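Local coordinates for protein hypothetical glycoside hydrolase (Parabacteroides distasonis, PDB 3TAW) that is of unestablished function but belongs to the glycoside hydrolase kind and probably folds as a five-bladed beta-propeller, at residues Phe102-Asp107 with Gly116-Pro121; Pro143-Ala148 with Gly160-Lys165. All blocks are in the same frame, centred on the assembly; numbering follows the deposited sequence.

Contact 1 of 2, residues Phe102-Asp107 with Gly116-Pro121. With EDO (1,2-ethanediol), chain N; ACT (acetate ion), chain E; EDO (1,2-ethanediol), chain P.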
ATOM      1  N   PHE A 102      -7.211  -1.388  13.785  1.00 12.58           N
ATOM      2  CA  PHE A 102      -7.972  -2.149  12.778  1.00 12.56           C
ATOM      3  C   PHE A 102      -7.564  -3.607  12.845  1.00 12.88           C
ATOM      4  O   PHE A 102      -6.379  -3.922  12.998  1.00 12.48           O
ATOM      5  CB  PHE A 102      -7.702  -1.560  11.396  1.00 12.09           C
ATOM      6  CG  PHE A 102      -8.756  -1.871  10.385  1.00 11.98           C
ATOM      7  CD1 PHE A 102      -9.919  -1.127  10.329  1.00 12.19           C
ATOM      8  CD2 PHE A 102      -8.581  -2.890   9.463  1.00 12.04           C
ATOM      9  CE1 PHE A 102     -10.908  -1.401   9.393  1.00 12.56           C
ATOM     10  CE2 PHE A 102      -9.571  -3.174   8.522  1.00 12.32           C
ATOM     11  CZ  PHE A 102     -10.724  -2.413   8.468  1.00 12.37           C
ATOM     12  N   TYR A 103      -8.553  -4.495  12.817  1.00 13.13           N
ATOM     13  CA  TYR A 103      -8.311  -5.913  13.099  1.00 13.62           C
ATOM     14  C   TYR A 103      -9.537  -6.746  12.755  1.00 14.02           C
ATOM     15  O   TYR A 103     -10.650  -6.216  12.651  1.00 13.53           O
ATOM     16  CB  TYR A 103      -7.968  -6.094  14.601  1.00 14.08           C
ATOM     17  CG  TYR A 103      -8.881  -5.317  15.493  1.00 14.65           C
ATOM     18  CD1 TYR A 103     -10.093  -5.840  15.897  1.00 15.73           C
ATOM     19  CD2 TYR A 103      -8.548  -4.014  15.896  1.00 15.28           C
ATOM     20  CE1 TYR A 103     -10.958  -5.110  16.708  1.00 16.39           C
ATOM     21  CE2 TYR A 103      -9.389  -3.282  16.680  1.00 15.80           C
ATOM     22  CZ  TYR A 103     -10.608  -3.836  17.087  1.00 16.95           C
ATOM     23  OH  TYR A 103     -11.477  -3.108  17.869  1.00 19.19           O
ATOM     24  N   PRO A 104      -9.336  -8.060  12.561  1.00 14.21           N
ATOM     25  CA  PRO A 104     -10.471  -8.932  12.324  1.00 15.00           C
ATOM     26  C   PRO A 104     -11.279  -9.094  13.623  1.00 15.83           C
ATOM     27  O   PRO A 104     -10.719  -8.989  14.726  1.00 15.88           O
ATOM     28  CB  PRO A 104      -9.814 -10.253  11.919  1.00 15.04           C
ATOM     29  CG  PRO A 104      -8.508 -10.255  12.645  1.00 14.78           C
ATOM     30  CD  PRO A 104      -8.062  -8.807  12.599  1.00 14.18           C
ATOM     31  N   ALA A 105     -12.582  -9.333  13.498  1.00 16.87           N
ATOM     32  CA  ALA A 105     -13.446  -9.369  14.657  1.00 17.94           C
ATOM     33  C   ALA A 105     -14.675 -10.197  14.329  1.00 19.55           C
ATOM     34  O   ALA A 105     -14.791 -10.703  13.210  1.00 19.80           O
ATOM     35  CB  ALA A 105     -13.841  -7.941  15.060  1.00 17.67           C
ATOM     36  N   LYS A 106     -15.584 -10.339  15.291  1.00 21.02           N
ATOM     37  CA  LYS A 106     -16.858 -11.039  15.045  1.00 22.47           C
ATOM     38  C   LYS A 106     -17.859  -9.999  14.525  1.00 23.14           C
ATOM     39  O   LYS A 106     -18.852  -9.636  15.181  1.00 24.10           O
ATOM     40  CB  LYS A 106     -17.319 -11.758  16.322  1.00 24.16           C
ATOM     41  CG  LYS A 106     -16.359 -12.869  16.706  1.00 25.12           C
ATOM     42  CD  LYS A 106     -16.876 -13.808  17.796  1.00 27.15           C
ATOM     43  CE  LYS A 106     -15.829 -14.915  18.051  1.00 27.72           C
ATOM     44  NZ  LYS A 106     -16.224 -15.876  19.118  1.00 30.59           N
ATOM     45  N   ASP A 107     -17.548  -9.488  13.339  1.00 22.84           N
ATOM     46  CA  ASP A 107     -18.315  -8.413  12.708  1.00 22.94           C
ATOM     47  C   ASP A 107     -18.791  -8.897  11.342  1.00 23.10           C
ATOM     48  O   ASP A 107     -18.688 -10.094  11.030  1.00 23.57           O
ATOM     49  CB  ASP A 107     -17.476  -7.116  12.625  1.00 22.01           C
ATOM     50  CG  ASP A 107     -16.198  -7.275  11.809  1.00 21.04           C
ATOM     51  OD1 ASP A 107     -16.110  -8.204  10.976  1.00 20.64           O
ATOM     52  OD2 ASP A 107     -15.268  -6.462  12.036  1.00 20.81           O
ATOM     53  N   GLY A 116      -6.702 -14.851   8.983  1.00 16.88           N
ATOM     54  CA  GLY A 116      -5.507 -14.159   8.515  1.00 15.73           C
ATOM     55  C   GLY A 116      -5.512 -12.661   8.769  1.00 14.89           C
ATOM     56  O   GLY A 116      -4.450 -12.019   8.769  1.00 14.30           O
ATOM     57  N   GLY A 117      -6.691 -12.105   9.003  1.00 14.60           N
ATOM     58  CA  GLY A 117      -6.798 -10.695   9.377  1.00 14.55           C
ATOM     59  C   GLY A 117      -6.744  -9.694   8.233  1.00 14.33           C
ATOM     60  O   GLY A 117      -7.214  -9.949   7.125  1.00 14.56           O
ATOM     61  N   THR A 118      -6.168  -8.529   8.523  1.00 13.94           N
ATOM     62  CA  THR A 118      -6.320  -7.364   7.689  1.00 13.79           C
ATOM     63  C   THR A 118      -4.923  -6.890   7.283  1.00 13.51           C
ATOM     64  O   THR A 118      -4.200  -6.359   8.111  1.00 13.31           O
ATOM     65  CB  THR A 118      -7.087  -6.257   8.489  1.00 13.98           C
ATOM     66  OG1 THR A 118      -6.355  -5.900   9.667  1.00 13.76           O
ATOM     67  CG2 THR A 118      -8.469  -6.731   8.914  1.00 14.52           C
ATOM     68  N   GLU A 119      -4.546  -7.080   6.014  1.00 13.29           N
ATOM     69  CA  GLU A 119      -3.181  -6.820   5.546  1.00 13.10           C
ATOM     70  C   GLU A 119      -3.047  -5.573   4.672  1.00 12.81           C
ATOM     71  O   GLU A 119      -4.021  -5.118   4.073  1.00 12.06           O
ATOM     72  CB  GLU A 119      -2.671  -7.984   4.687  1.00 14.19           C
ATOM     73  CG  GLU A 119      -2.872  -9.387   5.271  1.00 14.94           C
ATOM     74  CD  GLU A 119      -2.384 -10.472   4.337  1.00 16.18           C
ATOM     75  OE1 GLU A 119      -2.242 -10.202   3.098  1.00 16.76           O
ATOM     76  OE2 GLU A 119      -2.161 -11.608   4.830  1.00 17.02           O
ATOM     77  N   ASP A 120      -1.812  -5.072   4.580  1.00 12.27           N
ATOM     78  CA  ASP A 120      -1.379  -4.227   3.472  1.00 12.24           C
ATOM     79  C   ASP A 120      -2.318  -3.064   3.175  1.00 11.79           C
ATOM     80  O   ASP A 120      -2.881  -2.947   2.073  1.00 11.82           O
ATOM     81  CB  ASP A 120      -1.159  -5.088   2.240  1.00 12.74           C
ATOM     82  CG  ASP A 120      -0.001  -6.072   2.401  1.00 13.66           C
ATOM     83  OD1 ASP A 120       0.660  -6.076   3.467  1.00 13.02           O
ATOM     84  OD2 ASP A 120       0.278  -6.793   1.411  1.00 14.56           O
ATOM     85  N   PRO A 121      -2.482  -2.191   4.172  1.00 11.01           N
ATOM     86  CA  PRO A 121      -3.373  -1.024   4.070  1.00 11.05           C
ATOM     87  C   PRO A 121      -2.803   0.079   3.165  1.00 10.71           C
ATOM     88  O   PRO A 121      -1.583   0.263   3.089  1.00 10.79           O
ATOM     89  CB  PRO A 121      -3.411  -0.523   5.485  1.00 10.78           C
ATOM     90  CG  PRO A 121      -2.075  -0.871   6.053  1.00 11.03           C
ATOM     91  CD  PRO A 121      -1.772  -2.224   5.475  1.00 11.36           C
TER
HETATM   92  C1  EDO N 399     -11.996  -2.085  14.423  1.00 28.53           C
HETATM   93  O1  EDO N 399     -12.515  -1.068  13.568  1.00 34.33           O
HETATM   94  C2  EDO N 399     -12.075  -3.395  13.669  1.00 27.36           C
HETATM   95  O2  EDO N 399     -11.178  -3.372  12.549  1.00 23.69           O
HETATM   96  C   ACT E 390     -13.464  -5.079  19.777  1.00 37.64           C
HETATM   97  O   ACT E 390     -12.347  -5.079  20.374  1.00 34.13           O
HETATM   98  OXT ACT E 390     -13.630  -4.251  18.833  1.00 34.80           O
HETATM   99  CH3 ACT E 390     -14.569  -6.025  20.157  1.00 36.43           C
HETATM  100  C1  EDO P 401      -2.104 -14.279   0.608  1.00 29.37           C
HETATM  101  O1  EDO P 401      -2.309 -13.664  -0.671  1.00 32.56           O
HETATM  102  C2  EDO P 401      -2.441 -13.262   1.682  1.00 27.90           C
HETATM  103  O2  EDO P 401      -2.031 -11.974   1.228  1.00 27.00           O
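Pro104 and Gly117 bring the two backbones closest, 5.0 Å between their CA atoms, and the spacing widens to 5.9 Å between the CA atoms of Tyr103 and Thr118. The segments exchange no backbone hydrogen bonds; both instead bond to strand 81-88, Phe102 through Leu83 and Thr118 through Ser81. Gly117 has a positive phi (81°), a backbone shape that suits glycine, and the pyrrolidine ring of Pro104 lies against it, CG of Pro104 3.7 Å from CA of Gly117.

Thr118 is the main side chain on the strand. Its OG1 sits in the crowded position between backbone N and carbonyl carbon (chi1 60°), which leaves CG2 anti to the carbonyl carbon and sets it beside the Phe102 ring. CG2 of Thr118 comes within 3.7 Å of CE2 of Phe102, an oblique approach, while its OG1 lies 3.7 Å from CD2 of the same ring. Strand 117-125 starts an antiparallel four-stranded sheet that has the form of a propeller blade, and residues 102-107 belong to the link entering it from the preceding sheet. Tyr135 and Trp156 meet the Phe102 ring edge-to-face, and Lys158 makes a cation-pi contact with it.

On the loop, O2 of 1,2-ethanediol (chain N) accepts a nearly straight bond from Tyr103 N (2.9 Å, 167°) and donates to Tyr103 O. That O2 lies over one face of Phe102, toward the rim, whereas C2 of the diol sits 3.6 Å above the centre of the Tyr103 ring. Tyr103 OH donates to OXT of an acetate ion at 2.6 Å, and that oxygen lies in the plane of the ring, at its edge.

Contact 2 of 2, residues Pro143-Ala148 with Gly160-Lys165. With EDO (1,2-ethanediol), chain K; EDO (1,2-ethanediol), chain L.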
ATOM      1  N   PRO A 143      -7.425 -13.953  -0.856  1.00 17.59           N
ATOM      2  CA  PRO A 143      -7.231 -12.579  -0.428  1.00 16.88           C
ATOM      3  C   PRO A 143      -8.169 -11.664  -1.199  1.00 16.20           C
ATOM      4  O   PRO A 143      -8.328 -11.804  -2.419  1.00 15.95           O
ATOM      5  CB  PRO A 143      -5.764 -12.299  -0.772  1.00 16.84           C
ATOM      6  CG  PRO A 143      -5.495 -13.187  -1.942  1.00 17.50           C
ATOM      7  CD  PRO A 143      -6.390 -14.369  -1.820  1.00 18.11           C
ATOM      8  N   ARG A 144      -8.821 -10.750  -0.487  1.00 15.49           N
ATOM      9  CA  ARG A 144      -9.792  -9.872  -1.121  1.00 15.55           C
ATOM     10  C   ARG A 144      -9.529  -8.426  -0.750  1.00 14.77           C
ATOM     11  O   ARG A 144      -9.385  -8.089   0.426  1.00 14.35           O
ATOM     12  CB  ARG A 144     -11.223 -10.227  -0.759  1.00 16.17           C
ATOM     13  CG  ARG A 144     -11.661 -11.648  -1.180  1.00 17.38           C
ATOM     14  CD  ARG A 144     -13.125 -11.858  -0.852  1.00 18.54           C
ATOM     15  NE  ARG A 144     -13.656 -13.108  -1.392  1.00 19.92           N
ATOM     16  CZ  ARG A 144     -13.585 -14.296  -0.798  1.00 20.96           C
ATOM     17  NH1 ARG A 144     -12.988 -14.437   0.374  1.00 21.16           N
ATOM     18  NH2 ARG A 144     -14.101 -15.367  -1.404  1.00 21.78           N
ATOM     19  N   LEU A 145      -9.480  -7.580  -1.766  1.00 14.47           N
ATOM     20  CA  LEU A 145      -9.380  -6.144  -1.546  1.00 14.02           C
ATOM     21  C   LEU A 145     -10.699  -5.650  -0.961  1.00 14.12           C
ATOM     22  O   LEU A 145     -11.764  -5.873  -1.550  1.00 15.42           O
ATOM     23  CB  LEU A 145      -9.108  -5.464  -2.889  1.00 14.10           C
ATOM     24  CG  LEU A 145      -8.807  -3.988  -2.922  1.00 14.38           C
ATOM     25  CD1 LEU A 145      -7.498  -3.646  -2.134  1.00 13.70           C
ATOM     26  CD2 LEU A 145      -8.720  -3.564  -4.390  1.00 14.78           C
ATOM     27  N   ALA A 146     -10.633  -4.934   0.153  1.00 13.58           N
ATOM     28  CA  ALA A 146     -11.833  -4.459   0.828  1.00 13.81           C
ATOM     29  C   ALA A 146     -11.667  -3.001   1.248  1.00 13.40           C
ATOM     30  O   ALA A 146     -10.559  -2.454   1.246  1.00 12.58           O
ATOM     31  CB  ALA A 146     -12.163  -5.377   2.046  1.00 14.33           C
ATOM     32  N   VAL A 147     -12.786  -2.382   1.594  1.00 13.70           N
ATOM     33  CA  VAL A 147     -12.851  -0.959   1.889  1.00 13.68           C
ATOM     34  C   VAL A 147     -13.420  -0.689   3.278  1.00 13.91           C
ATOM     35  O   VAL A 147     -14.405  -1.314   3.692  1.00 14.25           O
ATOM     36  CB  VAL A 147     -13.752  -0.231   0.865  1.00 14.13           C
ATOM     37  CG1 VAL A 147     -13.724   1.295   1.095  1.00 14.69           C
ATOM     38  CG2 VAL A 147     -13.320  -0.567  -0.597  1.00 14.23           C
ATOM     39  N   ALA A 148     -12.813   0.252   3.992  1.00 13.39           N
ATOM     40  CA  ALA A 148     -13.385   0.751   5.226  1.00 13.24           C
ATOM     41  C   ALA A 148     -13.204   2.254   5.267  1.00 13.50           C
ATOM     42  O   ALA A 148     -12.278   2.799   4.629  1.00 13.16           O
ATOM     43  CB  ALA A 148     -12.739   0.032   6.473  1.00 13.24           C
ATOM     44  N   GLY A 160     -16.819  -4.175   3.200  1.00 16.01           N
ATOM     45  CA  GLY A 160     -16.543  -5.422   2.511  1.00 16.63           C
ATOM     46  C   GLY A 160     -15.741  -5.263   1.236  1.00 15.70           C
ATOM     47  O   GLY A 160     -15.233  -4.171   0.938  1.00 14.70           O
ATOM     48  N   PRO A 161     -15.637  -6.349   0.462  1.00 16.17           N
ATOM     49  CA  PRO A 161     -14.790  -6.364  -0.728  1.00 15.71           C
ATOM     50  C   PRO A 161     -15.137  -5.292  -1.746  1.00 15.45           C
ATOM     51  O   PRO A 161     -16.323  -5.033  -2.011  1.00 15.91           O
ATOM     52  CB  PRO A 161     -15.043  -7.766  -1.314  1.00 16.84           C
ATOM     53  CG  PRO A 161     -15.413  -8.600  -0.106  1.00 17.18           C
ATOM     54  CD  PRO A 161     -16.212  -7.678   0.751  1.00 16.93           C
ATOM     55  N   ALA A 162     -14.104  -4.666  -2.309  1.00 14.84           N
ATOM     56  CA  ALA A 162     -14.271  -3.582  -3.270  1.00 15.29           C
ATOM     57  C   ALA A 162     -15.009  -4.034  -4.534  1.00 16.06           C
ATOM     58  O   ALA A 162     -15.709  -3.228  -5.164  1.00 15.88           O
ATOM     59  CB  ALA A 162     -12.920  -3.009  -3.639  1.00 14.52           C
ATOM     60  N   PHE A 163     -14.838  -5.306  -4.900  1.00 16.50           N
ATOM     61  CA  PHE A 163     -15.433  -5.840  -6.146  1.00 17.47           C
ATOM     62  C   PHE A 163     -16.565  -6.848  -5.886  1.00 18.60           C
ATOM     63  O   PHE A 163     -16.874  -7.701  -6.749  1.00 19.79           O
ATOM     64  CB  PHE A 163     -14.349  -6.493  -7.020  1.00 17.41           C
ATOM     65  CG  PHE A 163     -13.107  -5.643  -7.223  1.00 16.82           C
ATOM     66  CD1 PHE A 163     -13.192  -4.280  -7.465  1.00 16.55           C
ATOM     67  CD2 PHE A 163     -11.848  -6.221  -7.218  1.00 16.66           C
ATOM     68  CE1 PHE A 163     -12.048  -3.518  -7.670  1.00 16.02           C
ATOM     69  CE2 PHE A 163     -10.690  -5.448  -7.409  1.00 16.21           C
ATOM     70  CZ  PHE A 163     -10.792  -4.113  -7.631  1.00 15.88           C
ATOM     71  N   GLU A 164     -17.197  -6.745  -4.717  1.00 19.30           N
ATOM     72  CA  GLU A 164     -18.285  -7.664  -4.350  1.00 20.75           C
ATOM     73  C   GLU A 164     -19.414  -7.590  -5.370  1.00 21.23           C
ATOM     74  O   GLU A 164     -19.916  -8.622  -5.830  1.00 22.04           O
ATOM     75  CB  GLU A 164     -18.824  -7.340  -2.946  1.00 21.80           C
ATOM     76  CG  GLU A 164     -19.862  -8.359  -2.408  1.00 23.97           C
ATOM     77  CD  GLU A 164     -19.276  -9.725  -2.074  1.00 26.18           C
ATOM     78  OE1 GLU A 164     -18.048  -9.841  -1.853  1.00 27.35           O
ATOM     79  OE2 GLU A 164     -20.059 -10.706  -1.982  1.00 27.99           O
ATOM     80  N   LYS A 165     -19.816  -6.373  -5.728  1.00 21.25           N
ATOM     81  CA  LYS A 165     -21.030  -6.177  -6.532  1.00 22.87           C
ATOM     82  C   LYS A 165     -20.809  -6.179  -8.051  1.00 22.42           C
ATOM     83  O   LYS A 165     -21.696  -6.613  -8.796  1.00 22.73           O
ATOM     84  CB  LYS A 165     -21.740  -4.871  -6.138  1.00 24.33           C
ATOM     85  CG  LYS A 165     -22.210  -4.828  -4.686  1.00 25.73           C
ATOM     86  CD  LYS A 165     -23.269  -3.728  -4.482  1.00 28.02           C
ATOM     87  CE  LYS A 165     -23.690  -3.591  -3.035  1.00 29.54           C
ATOM     88  NZ  LYS A 165     -22.585  -3.050  -2.181  1.00 30.89           N
TER
HETATM   89  C1  EDO K 396     -12.547  -9.480  -5.026  1.00 23.26           C
HETATM   90  O1  EDO K 396     -11.459 -10.159  -4.431  1.00 21.88           O
HETATM   91  C2  EDO K 396     -13.288  -8.498  -4.108  1.00 24.82           C
HETATM   92  O2  EDO K 396     -12.707  -7.203  -3.951  1.00 26.51           O
HETATM   93  C1  EDO L 397     -17.295 -13.080   0.042  1.00 33.57           C
HETATM   94  O1  EDO L 397     -17.156 -11.652   0.025  1.00 28.17           O
HETATM   95  C2  EDO L 397     -17.794 -13.595  -1.301  1.00 34.60           C
HETATM   96  O2  EDO L 397     -19.102 -13.105  -1.601  1.00 35.00           O
HETATM   97  O   HOH W   1     -14.340  -3.932   4.619  1.00 14.44           O
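Leu145 O and the amide N of Ala162 form the shorter of the two direct hydrogen bonds between the segments, 2.7 Å long and fairly straight (164° at the hydrogen), with the donor tilted from the carbonyl plane. The same oxygen accepts a second bond, from O2 of 1,2-ethanediol (chain K) at 2.9 Å. That O2 in turn accepts from the Phe163 N-H, 3.0 Å from Phe163 N, so the diol bridges the Leu145 carbonyl to the turn. A CA-H...O contact from Pro161 adds to the grip on Leu145 O.

Toward Val147 the pairing is weaker in geometry: Val147 N donates to Gly160 O at 3.1 Å from above the carbonyl plane. The complementary exchange is indirect, through a water that donates to Val147 O at 2.8 Å and accepts from Gly160 N.

Ala146 and Pro161 approach to 3.8 Å between CA atoms. The end-to-end directions of 144-147 and 160-163 stand 113° apart, well short of antiparallel, as a type I turn from Pro161 to Glu164 leads the chain off. Ala162 CB packs 3.9 Å from Val147 CG2, and the same methyl covers the rim of one Phe163 ring face. Leu145, with CG anti to its backbone N (chi1 -173°), crosses Phe163 obliquely, CD2 of Leu145 lying 3.9 Å from CZ of Phe163; Met201 touches both side chains, and the Trp203 ring meets that of Phe163.

Beside helix 110-113, the extended Arg144 runs alongside Pro161 while its guanidinium is held by Lys172 O and Asp173. Glu164, bent at chi2, grips both hydroxyls of 1,2-ethanediol (chain L) with its two carboxylate oxygens, and C1 of that diol lies over one face of the Arg144 guanidinium, offset to its rim. Strands 143-150 and 157-161 thus make an antiparallel hairpin, the last two strands of a four-stranded blade such as those of beta-propellers.

Both contacts are largely buried and serve the same antiparallel sheet, but at different strands of it. Contact 1 lays an entering loop beside the first strand, 117-125, and rests on side-chain packing without direct hydrogen bonds between its segments; contact 2 joins the third and fourth strands, mainly through backbone bonds, a water and apolar side chains, and buries more surface (330 against 178 Å²). In chain order, contact 1 closes before contact 2 opens. Their centres are 12 Å apart, and they touch where CE1 of Phe102 packs 3.7 Å from CB of Ala148, so the ring of the loop also packs on the third strand, part of the hairpin of contact 2.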